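Local coordinates for protein alkaline phosphatase D (Bacillus subtilis, PDB 2YEQ) that hydrolyses phosphate esters, acting as a phosphodiesterase and alkaline phosphatase with iron and calcium in its active site, at residues N3-F9 against T94-P100; G130-Y135 against S409-G413; I332-W337 against D350-G354. All coordinates share one frame; numbering follows the deposited sequence.

Overall arrangement
From the N terminus, interaction 1 comes first: residues 3-9, ahead of strand 13-16, fold back onto 94-100, closing a loop that holds the other strands of the N-terminal domain's four-stranded antiparallel sheet. The chain then enters the phosphatase domain, where interaction 2 joins the start of helix 133-138 to the loop 409-413 beyond strand 400-406. That closure spans most of the domain, and within it lies interaction 3, where 332-337 meets 350-354 and closes a short loop of 12 residues just before helix 356-368. The centres of interactions 1 and 2 are about 29 Å apart and those of 2 and 3 about 23 Å; interactions 1 and 3 occupy opposite sides of the chain's centre.

Interaction 1: N3-F9 against T94-P100; sequences NFSSYPF and TGHELSP. With PE5 (3,6,9,12,15,18,21,24-octaoxahexacosan-1-ol), chain Y.
Tyr-7 reaches across to Leu-98 with its phenol, and OH donates a hydrogen bond of 2.6 Å to Leu-98 O. The donor lies in the carbonyl plane on a lone pair, with a C=O...OH angle of 138°, and the same carbonyl oxygen lies in the plane of the tyrosine ring, at its edge. CG of Tyr-7 lies opposite the backbone N (chi1 -178°), which carries the phenol out to the Leu-98 carbonyl; Pro-100 CD meets Tyr-7 OH at 3.2 Å. At another point of the ring edge Glu-97 OE1 comes to 3.6 Å from Tyr-7 CD1, with the carboxylate plane turned steeply to the ring.

Ser-99 CB stands nearly straight above the Phe-9 ring, 3.7 Å from its centroid, a CH-pi contact. Further along the ring, Phe-9 CZ touches Thr-94 CG2 at 3.7 Å. From the other side that methyl also meets Phe-4 CE1, again at 3.7 Å, and the two side chains cross at about a right angle. Thr-94 OG1 is turned elsewhere, to the carbonyl of Pro-45. Phe-4 is sandwiched: Pro-8 CG lies over the centre of one face, and a polyether chain passes over the opposite one. Glu-97, bent at chi2 (-74°), lays its CG 3.7 Å from Phe-4 CD1 and its CB against Pro-8.

Residues 94-100 form the turn of the hairpin between strands 87-94 and 97-105 and start the latter, in the probably Ig-like N-terminal domain; the turn is type II', from Thr-94 to Glu-97, with Gly-95 at positive phi. The N-terminal peptide thus covers this turn almost entirely through aromatic and aliphatic carbon, its direct polar link being one phenol bond to a strand carbonyl, and even the acidic Glu-97 contributes mainly its methylenes.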
loop_
_atom_site.group_PDB
_atom_site.type_symbol
_atom_site.label_atom_id
_atom_site.label_comp_id
_atom_site.label_asym_id
_atom_site.label_seq_id
_atom_site.Cartn_x
_atom_site.Cartn_y
_atom_site.Cartn_z
ATOM N N ASN A 3 -16.963 -2.145 31.534
ATOM C CA ASN A 3 -15.740 -2.369 32.276
ATOM C C ASN A 3 -15.018 -3.523 31.620
ATOM O O ASN A 3 -15.638 -4.424 31.073
ATOM C CB ASN A 3 -16.037 -2.627 33.760
ATOM C CG ASN A 3 -16.905 -1.515 34.380
ATOM O OD1 ASN A 3 -18.080 -1.731 34.681
ATOM N ND2 ASN A 3 -16.343 -0.316 34.522
ATOM N N PHE A 4 -13.698 -3.459 31.652
ATOM C CA PHE A 4 -12.858 -4.395 30.945
ATOM C C PHE A 4 -11.916 -5.070 31.890
ATOM O O PHE A 4 -11.466 -4.451 32.866
ATOM C CB PHE A 4 -12.043 -3.635 29.910
ATOM C CG PHE A 4 -12.885 -2.999 28.857
ATOM C CD1 PHE A 4 -13.487 -1.786 29.091
ATOM C CD2 PHE A 4 -13.111 -3.649 27.653
ATOM C CE1 PHE A 4 -14.284 -1.206 28.126
ATOM C CE2 PHE A 4 -13.918 -3.081 26.679
ATOM C CZ PHE A 4 -14.491 -1.868 26.896
ATOM N N SER A 5 -11.600 -6.321 31.592
ATOM C CA SER A 5 -10.636 -7.084 32.352
ATOM C C SER A 5 -9.225 -6.870 31.782
ATOM O O SER A 5 -8.219 -7.209 32.411
ATOM C CB SER A 5 -11.037 -8.569 32.358
ATOM O OG SER A 5 -11.167 -9.041 31.047
ATOM N N SER A 6 -9.146 -6.276 30.598
ATOM C CA SER A 6 -7.856 -5.948 30.009
ATOM C C SER A 6 -8.001 -4.712 29.132
ATOM O O SER A 6 -9.092 -4.396 28.674
ATOM C CB SER A 6 -7.335 -7.134 29.200
ATOM O OG SER A 6 -5.941 -7.036 29.109
ATOM N N TYR A 7 -6.909 -3.982 28.953
ATOM C CA TYR A 7 -6.928 -2.721 28.204
ATOM C C TYR A 7 -7.471 -2.974 26.779
ATOM O O TYR A 7 -6.961 -3.842 26.086
ATOM C CB TYR A 7 -5.509 -2.177 28.127
ATOM C CG TYR A 7 -5.417 -0.865 27.418
ATOM C CD1 TYR A 7 -6.036 0.261 27.948
ATOM C CD2 TYR A 7 -4.731 -0.734 26.209
ATOM C CE1 TYR A 7 -5.957 1.472 27.331
ATOM C CE2 TYR A 7 -4.658 0.501 25.562
ATOM C CZ TYR A 7 -5.262 1.597 26.136
ATOM O OH TYR A 7 -5.240 2.846 25.521
ATOM N N PRO A 8 -8.518 -2.276 26.374
ATOM C CA PRO A 8 -9.205 -2.671 25.127
ATOM C C PRO A 8 -8.564 -2.170 23.823
ATOM O O PRO A 8 -8.791 -2.753 22.743
ATOM C CB PRO A 8 -10.609 -2.123 25.310
ATOM C CG PRO A 8 -10.476 -0.999 26.284
ATOM C CD PRO A 8 -9.361 -1.382 27.198
ATOM N N PHE A 9 -7.758 -1.119 23.896
ATOM C CA PHE A 9 -7.236 -0.492 22.675
ATOM C C PHE A 9 -5.878 -1.096 22.292
ATOM O O PHE A 9 -4.908 -0.378 22.086
ATOM C CB PHE A 9 -7.127 1.025 22.850
ATOM C CG PHE A 9 -8.436 1.709 23.177
ATOM C CD1 PHE A 9 -9.400 1.911 22.197
ATOM C CD2 PHE A 9 -8.690 2.177 24.453
ATOM C CE1 PHE A 9 -10.583 2.543 22.479
ATOM C CE2 PHE A 9 -9.901 2.829 24.754
ATOM C CZ PHE A 9 -10.830 3.022 23.768
ATOM N N THR A 94 -13.854 4.569 26.357
ATOM C CA THR A 94 -14.928 3.606 26.534
ATOM C C THR A 94 -14.952 3.223 28.006
ATOM O O THR A 94 -13.961 2.751 28.548
ATOM C CB THR A 94 -14.806 2.399 25.556
ATOM O OG1 THR A 94 -15.995 1.609 25.625
ATOM C CG2 THR A 94 -13.555 1.548 25.814
ATOM N N GLY A 95 -16.092 3.468 28.641
ATOM C CA GLY A 95 -16.199 3.424 30.088
ATOM C C GLY A 95 -15.208 4.434 30.620
ATOM O O GLY A 95 -15.241 5.620 30.267
ATOM N N HIS A 96 -14.270 3.946 31.406
ATOM C CA HIS A 96 -13.212 4.771 31.955
ATOM C C HIS A 96 -11.898 4.612 31.175
ATOM O O HIS A 96 -10.914 5.280 31.492
ATOM C CB HIS A 96 -13.008 4.415 33.436
ATOM C CG HIS A 96 -14.270 4.467 34.240
ATOM N ND1 HIS A 96 -14.690 5.606 34.893
ATOM C CD2 HIS A 96 -15.227 3.530 34.453
ATOM C CE1 HIS A 96 -15.843 5.360 35.497
ATOM N NE2 HIS A 96 -16.195 4.112 35.235
ATOM N N GLU A 97 -11.875 3.722 30.183
ATOM C CA GLU A 97 -10.632 3.406 29.459
ATOM C C GLU A 97 -10.344 4.464 28.390
ATOM O O GLU A 97 -11.251 4.872 27.669
ATOM C CB GLU A 97 -10.701 2.018 28.806
ATOM C CG GLU A 97 -10.998 0.857 29.759
ATOM C CD GLU A 97 -9.826 0.480 30.645
ATOM O OE1 GLU A 97 -8.657 0.802 30.290
ATOM O OE2 GLU A 97 -10.090 -0.153 31.702
ATOM N N LEU A 98 -9.092 4.911 28.311
ATOM C CA LEU A 98 -8.675 5.922 27.328
ATOM C C LEU A 98 -7.727 5.330 26.291
ATOM O O LEU A 98 -6.808 4.602 26.625
ATOM C CB LEU A 98 -7.948 7.071 28.011
ATOM C CG LEU A 98 -8.767 8.092 28.772
ATOM C CD1 LEU A 98 -7.795 9.051 29.494
ATOM C CD2 LEU A 98 -9.683 8.856 27.816
ATOM N N SER A 99 -7.962 5.652 25.024
ATOM C CA SER A 99 -7.065 5.240 23.945
ATOM C C SER A 99 -5.777 6.057 23.959
ATOM O O SER A 99 -5.718 7.146 24.548
ATOM C CB SER A 99 -7.756 5.415 22.585
ATOM O OG SER A 99 -7.830 6.786 22.178
ATOM N N PRO A 100 -4.733 5.557 23.307
ATOM C CA PRO A 100 -3.664 6.466 22.911
ATOM C C PRO A 100 -4.204 7.685 22.152
ATOM O O PRO A 100 -5.265 7.634 21.519
ATOM C CB PRO A 100 -2.796 5.615 21.988
ATOM C CG PRO A 100 -3.173 4.209 22.264
ATOM C CD PRO A 100 -4.582 4.238 22.670
HETATM C C50 PE5 Y . -18.513 -4.164 28.471
HETATM O O1 PE5 Y . -17.327 -4.772 27.933
HETATM C C1 PE5 Y . -16.933 -5.964 28.637
HETATM C C2 PE5 Y . -15.537 -6.437 28.214
HETATM O O2 PE5 Y . -14.904 -7.323 29.168
HETATM C C3 PE5 Y . -13.691 -7.931 28.687
HETATM C C4 PE5 Y . -12.521 -6.968 28.695
#

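Interaction 2: G130-Y135 against S409-G413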
loop_
_atom_site.group_PDB
_atom_site.type_symbol
_atom_site.label_atom_id
_atom_site.label_comp_id
_atom_site.label_asym_id
_atom_site.label_seq_id
_atom_site.Cartn_x
_atom_site.Cartn_y
_atom_site.Cartn_z
ATOM N N GLY A 130 10.385 -10.061 9.142
ATOM C CA GLY A 130 11.206 -9.151 9.920
ATOM C C GLY A 130 10.395 -8.292 10.846
ATOM O O GLY A 130 9.167 -8.379 10.876
ATOM N N TYR A 131 11.129 -7.483 11.608
ATOM C CA TYR A 131 10.579 -6.489 12.515
ATOM C C TYR A 131 10.225 -5.236 11.741
ATOM O O TYR A 131 10.798 -4.955 10.676
ATOM C CB TYR A 131 11.581 -6.261 13.705
ATOM C CG TYR A 131 11.664 -7.538 14.509
ATOM C CD1 TYR A 131 10.668 -7.873 15.435
ATOM C CD2 TYR A 131 12.643 -8.487 14.234
ATOM C CE1 TYR A 131 10.696 -9.086 16.123
ATOM C CE2 TYR A 131 12.671 -9.696 14.892
ATOM C CZ TYR A 131 11.689 -9.993 15.835
ATOM O OH TYR A 131 11.722 -11.209 16.450
ATOM N N TYR A 132 9.252 -4.509 12.268
ATOM C CA TYR A 132 8.725 -3.286 11.693
ATOM C C TYR A 132 9.508 -2.006 12.094
ATOM O O TYR A 132 8.955 -0.917 12.251
ATOM C CB TYR A 132 7.243 -3.150 12.042
ATOM C CG TYR A 132 6.304 -4.200 11.393
ATOM C CD1 TYR A 132 6.725 -5.037 10.354
ATOM C CD2 TYR A 132 4.978 -4.297 11.811
ATOM C CE1 TYR A 132 5.845 -5.981 9.778
ATOM C CE2 TYR A 132 4.103 -5.205 11.246
ATOM C CZ TYR A 132 4.531 -6.052 10.236
ATOM O OH TYR A 132 3.617 -6.939 9.695
ATOM N N THR A 133 10.816 -2.139 12.142
ATOM C CA THR A 133 11.713 -0.995 12.342
ATOM C C THR A 133 11.417 0.144 11.360
ATOM O O THR A 133 11.486 1.324 11.725
ATOM C CB THR A 133 13.140 -1.448 12.171
ATOM O OG1 THR A 133 13.301 -2.704 12.835
ATOM C CG2 THR A 133 14.150 -0.393 12.729
ATOM N N ALA A 134 11.043 -0.189 10.116
ATOM C CA ALA A 134 10.698 0.857 9.153
ATOM C C ALA A 134 9.652 1.811 9.688
ATOM O O ALA A 134 9.739 3.026 9.455
ATOM C CB ALA A 134 10.237 0.264 7.769
ATOM N N TYR A 135 8.640 1.282 10.385
ATOM C CA TYR A 135 7.575 2.125 10.908
ATOM C C TYR A 135 7.993 2.935 12.149
ATOM O O TYR A 135 7.451 4.010 12.397
ATOM C CB TYR A 135 6.326 1.308 11.217
ATOM C CG TYR A 135 5.513 0.913 10.002
ATOM C CD1 TYR A 135 5.034 1.879 9.136
ATOM C CD2 TYR A 135 5.225 -0.421 9.724
ATOM C CE1 TYR A 135 4.289 1.549 8.025
ATOM C CE2 TYR A 135 4.455 -0.776 8.601
ATOM C CZ TYR A 135 3.990 0.209 7.754
ATOM O OH TYR A 135 3.229 -0.066 6.641
ATOM N N SER A 409 9.702 -3.150 0.032
ATOM C CA SER A 409 8.806 -3.657 1.052
ATOM C C SER A 409 9.276 -3.230 2.460
ATOM O O SER A 409 10.478 -3.030 2.688
ATOM C CB SER A 409 8.820 -5.159 0.971
ATOM O OG SER A 409 10.149 -5.654 0.903
ATOM N N ILE A 410 8.316 -3.103 3.369
ATOM C CA ILE A 410 8.577 -2.863 4.799
ATOM C C ILE A 410 9.387 -4.009 5.377
ATOM O O ILE A 410 10.357 -3.777 6.115
ATOM C CB ILE A 410 7.252 -2.665 5.551
ATOM C CG1 ILE A 410 6.595 -1.354 5.133
ATOM C CG2 ILE A 410 7.429 -2.771 7.072
ATOM C CD1 ILE A 410 7.220 -0.049 5.785
ATOM N N THR A 411 9.001 -5.258 5.062
ATOM C CA THR A 411 9.764 -6.445 5.457
ATOM C C THR A 411 9.838 -7.602 4.450
ATOM O O THR A 411 10.741 -8.412 4.531
ATOM C CB THR A 411 9.141 -7.100 6.718
ATOM O OG1 THR A 411 7.729 -7.246 6.502
ATOM C CG2 THR A 411 9.430 -6.235 7.983
ATOM N N SER A 412 8.858 -7.735 3.562
ATOM C CA SER A 412 8.746 -8.963 2.741
ATOM C C SER A 412 10.036 -9.200 1.996
ATOM O O SER A 412 10.580 -8.281 1.366
ATOM C CB SER A 412 7.589 -8.867 1.745
ATOM O OG SER A 412 6.399 -8.538 2.408
ATOM N N GLY A 413 10.556 -10.413 2.148
ATOM C CA GLY A 413 11.778 -10.833 1.479
ATOM C C GLY A 413 13.004 -10.837 2.360
ATOM O O GLY A 413 14.010 -11.453 2.021
HETATM O O HOH W 1 10.666 -2.900 8.879
#
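Gly-130 and Thr-411 bring their CA atoms to 5.4 Å, and Ala-134 and Ile-410 theirs to 6.1 Å, as an extended entry to helix 133-138 runs beside an irregular loop. Both belong to the calcineurin-like metallophosphoesterase domain, whose metal ligands are carried on loops: backbone bonds tie Ile-410 to Ser-123 and Thr-411 to the iron ligand Cys-124. Tyr-132 occupies the N-cap. A buried water bridges the backbones, giving its two protons to Tyr-131 O at 2.7 Å and Ile-410 O at 2.9 Å while accepting from Ala-134 N in the helix's first turn.

Ile-410 fills the centre of the contact. Its CD1 stands over one face of the Tyr-135 ring, 4.0 Å from the centroid and offset toward the rim, and rests against Ala-134 CB at 3.6 Å; the CG2 branch reaches Tyr-132 CD1. The phenol of Tyr-135 bonds Gln-125 OE1, which fixes the ring over the isoleucine, and an alanine in place of Tyr-135 would probably uncover one side of Ile-410 CD1 and leave Gln-125 OE1 without this donor. Thr-411 meets the ring of Tyr-132 differently, pointing CG2 at its edge, near the ring plane. Tyr-132 OH goes to Gln-125 O, so both tyrosines grip one residue next to an iron ligand, and Ser-412 OG bonds the phenolic oxygen of the iron ligand Tyr-154. With OG1 of Thr-411 between the backbone N and the carbonyl carbon (chi1 49°), the hydroxyl is directed to the carbonyl of Gln-126 and CG2 faces two backbone carbonyl oxygens, 3.6 Å from Gly-130 O and 3.3 Å from Tyr-131 O.

Interaction 3: I332-W337 against D350-G354. With PE5 (3,6,9,12,15,18,21,24-octaoxahexacosan-1-ol), chain E.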
loop_
_atom_site.group_PDB
_atom_site.type_symbol
_atom_site.label_atom_id
_atom_site.label_comp_id
_atom_site.label_asym_id
_atom_site.label_seq_id
_atom_site.Cartn_x
_atom_site.Cartn_y
_atom_site.Cartn_z
ATOM N N ILE A 332 1.077 -2.208 -8.554
ATOM C CA ILE A 332 1.969 -3.086 -9.289
ATOM C C ILE A 332 2.840 -2.355 -10.335
ATOM O O ILE A 332 2.554 -1.240 -10.758
ATOM C CB ILE A 332 1.148 -4.224 -9.979
ATOM C CG1 ILE A 332 -0.053 -3.647 -10.711
ATOM C CG2 ILE A 332 0.703 -5.319 -8.944
ATOM C CD1 ILE A 332 -0.662 -4.593 -11.775
ATOM N N PHE A 333 3.909 -3.013 -10.730
ATOM C CA PHE A 333 4.922 -2.420 -11.612
ATOM C C PHE A 333 4.317 -1.926 -12.934
ATOM O O PHE A 333 3.761 -2.705 -13.715
ATOM C CB PHE A 333 6.023 -3.426 -11.835
ATOM C CG PHE A 333 7.379 -2.826 -12.131
ATOM C CD1 PHE A 333 7.656 -2.260 -13.364
ATOM C CD2 PHE A 333 8.395 -2.894 -11.195
ATOM C CE1 PHE A 333 8.940 -1.724 -13.644
ATOM C CE2 PHE A 333 9.668 -2.391 -11.477
ATOM C CZ PHE A 333 9.923 -1.797 -12.699
ATOM N N PHE A 334 4.431 -0.615 -13.174
ATOM C CA PHE A 334 3.784 0.039 -14.305
ATOM C C PHE A 334 4.682 0.141 -15.556
ATOM O O PHE A 334 4.198 -0.024 -16.692
ATOM C CB PHE A 334 3.337 1.433 -13.899
ATOM C CG PHE A 334 2.560 2.163 -14.945
ATOM C CD1 PHE A 334 1.196 1.965 -15.081
ATOM C CD2 PHE A 334 3.183 3.089 -15.783
ATOM C CE1 PHE A 334 0.468 2.649 -16.054
ATOM C CE2 PHE A 334 2.462 3.768 -16.755
ATOM C CZ PHE A 334 1.116 3.561 -16.891
ATOM N N ALA A 335 5.959 0.451 -15.360
ATOM C CA ALA A 335 6.873 0.628 -16.484
ATOM C C ALA A 335 7.169 -0.701 -17.161
ATOM O O ALA A 335 6.909 -1.768 -16.593
ATOM C CB ALA A 335 8.173 1.311 -16.040
ATOM N N LYS A 336 7.717 -0.625 -18.380
ATOM C CA LYS A 336 8.274 -1.791 -19.058
ATOM C C LYS A 336 9.348 -2.416 -18.188
ATOM O O LYS A 336 10.214 -1.719 -17.643
ATOM C CB LYS A 336 8.847 -1.393 -20.436
ATOM C CG LYS A 336 9.579 -2.488 -21.193
ATOM C CD LYS A 336 10.200 -1.945 -22.520
ATOM C CE LYS A 336 11.300 -2.848 -23.090
ATOM N NZ LYS A 336 12.592 -2.847 -22.342
ATOM N N TRP A 337 9.337 -3.745 -18.095
ATOM C CA TRP A 337 10.194 -4.444 -17.161
ATOM C C TRP A 337 10.568 -5.801 -17.713
ATOM O O TRP A 337 10.119 -6.864 -17.224
ATOM C CB TRP A 337 9.441 -4.541 -15.822
ATOM C CG TRP A 337 10.230 -4.869 -14.590
ATOM C CD1 TRP A 337 11.516 -4.571 -14.332
ATOM C CD2 TRP A 337 9.718 -5.505 -13.406
ATOM N NE1 TRP A 337 11.859 -4.998 -13.070
ATOM C CE2 TRP A 337 10.765 -5.573 -12.483
ATOM C CE3 TRP A 337 8.470 -6.031 -13.055
ATOM C CZ2 TRP A 337 10.621 -6.156 -11.233
ATOM C CZ3 TRP A 337 8.325 -6.613 -11.814
ATOM C CH2 TRP A 337 9.387 -6.661 -10.912
ATOM N N ASP A 350 1.640 -10.655 -13.799
ATOM C CA ASP A 350 0.825 -10.050 -12.724
ATOM C C ASP A 350 0.954 -8.521 -12.626
ATOM O O ASP A 350 0.175 -7.862 -11.918
ATOM C CB ASP A 350 1.204 -10.689 -11.391
ATOM C CG ASP A 350 0.228 -10.350 -10.278
ATOM O OD1 ASP A 350 -1.006 -10.575 -10.424
ATOM O OD2 ASP A 350 0.719 -9.855 -9.230
ATOM N N SER A 351 1.914 -7.975 -13.371
ATOM C CA SER A 351 2.178 -6.529 -13.447
ATOM C C SER A 351 1.516 -5.906 -14.673
ATOM O O SER A 351 0.824 -6.595 -15.419
ATOM C CB SER A 351 3.695 -6.286 -13.502
ATOM O OG SER A 351 4.327 -6.849 -12.362
ATOM N N TRP A 352 1.706 -4.596 -14.882
ATOM C CA TRP A 352 1.092 -3.927 -16.025
ATOM C C TRP A 352 1.615 -4.480 -17.380
ATOM O O TRP A 352 0.860 -4.486 -18.356
ATOM C CB TRP A 352 1.267 -2.411 -15.987
ATOM C CG TRP A 352 0.427 -1.684 -14.987
ATOM C CD1 TRP A 352 0.652 -1.611 -13.638
ATOM C CD2 TRP A 352 -0.741 -0.935 -15.231
ATOM N NE1 TRP A 352 -0.297 -0.858 -13.045
ATOM C CE2 TRP A 352 -1.179 -0.438 -13.998
ATOM C CE3 TRP A 352 -1.487 -0.638 -16.381
ATOM C CZ2 TRP A 352 -2.289 0.365 -13.879
ATOM C CZ3 TRP A 352 -2.568 0.139 -16.263
ATOM C CH2 TRP A 352 -2.977 0.642 -15.022
ATOM N N ASP A 353 2.846 -4.983 -17.425
ATOM C CA ASP A 353 3.358 -5.650 -18.625
ATOM C C ASP A 353 2.475 -6.877 -19.031
ATOM O O ASP A 353 2.517 -7.310 -20.190
ATOM C CB ASP A 353 4.771 -6.164 -18.419
ATOM C CG ASP A 353 5.873 -5.087 -18.636
ATOM O OD1 ASP A 353 5.688 -4.145 -19.448
ATOM O OD2 ASP A 353 6.927 -5.238 -17.978
ATOM N N GLY A 354 1.734 -7.430 -18.064
ATOM C CA GLY A 354 0.823 -8.574 -18.285
ATOM C C GLY A 354 -0.508 -8.129 -18.855
ATOM O O GLY A 354 -1.327 -8.966 -19.260
HETATM C C48 PE5 E . 5.930 -2.537 -24.577
HETATM C C50 PE5 E . 4.822 -3.550 -24.281
HETATM O O1 PE5 E . 4.996 -4.153 -22.983
HETATM C C1 PE5 E . 5.402 -5.532 -22.956
HETATM C C2 PE5 E . 4.226 -6.488 -22.726
HETATM O O2 PE5 E . 3.728 -7.132 -23.923
HETATM O O HOH W 2 5.010 -3.829 -15.802
HETATM O O HOH W 3 4.304 -5.725 -9.726
HETATM O O HOH W 4 7.515 -7.372 -16.376
#
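Asp-350 meets Ile-332 through its backbone: Ile-332 CD1 lies 3.4 Å from Asp-350 O, while the aspartate's carboxylate is engaged by Arg-279, Arg-282 and Gln-285. Ser-351 follows, its CB against Phe-333 O and its OG joined through a water to Phe-333 N; the same hydroxyl, also held by Ser-348, sits at the edge of the Trp-337 ring. Within 332-337, Phe-333 and Trp-337 cover each other face over face.

Trp-352 sends its backbone N to Phe-333 O, a 3.0 Å bond that is fairly straight at the hydrogen (155°). With CG beside its backbone N (chi1 -74°), the indole is placed against Ile-332 and Phe-334. Phe-334 meets it as a T-shaped pair: CD1 of the phenylalanine edge points at the indole face, 3.5 Å from Trp-352 CD2, the planes at 66°. Ile-332 CG1 touches Trp-352 CD1 at 3.6 Å, the two side chains crossing at about a right angle, and NE1 of Trp-352 is fixed by Gln-330 OE1. Residues 352-354 form a 3-10 turn leading into helix 356-368, and the contact thereby joins this helix's start to the loop leaving strand 325-329 of the phosphatase domain's mixed sheet.

Asp-353 divides its carboxylate. OD1 forms a salt bridge with Arg-359 of that helix, which also bonds Phe-334 O; OD2 takes a weak, bent bond from Trp-337 N at 2.8 Å and a water shared with Trp-337 O. Asp-353 N gives a hydrogen bond to another water, which in turn donates to Phe-333 O and Ala-335 O. Gly-354 closes the turn, its N bonding Ser-351 O at 2.9 Å.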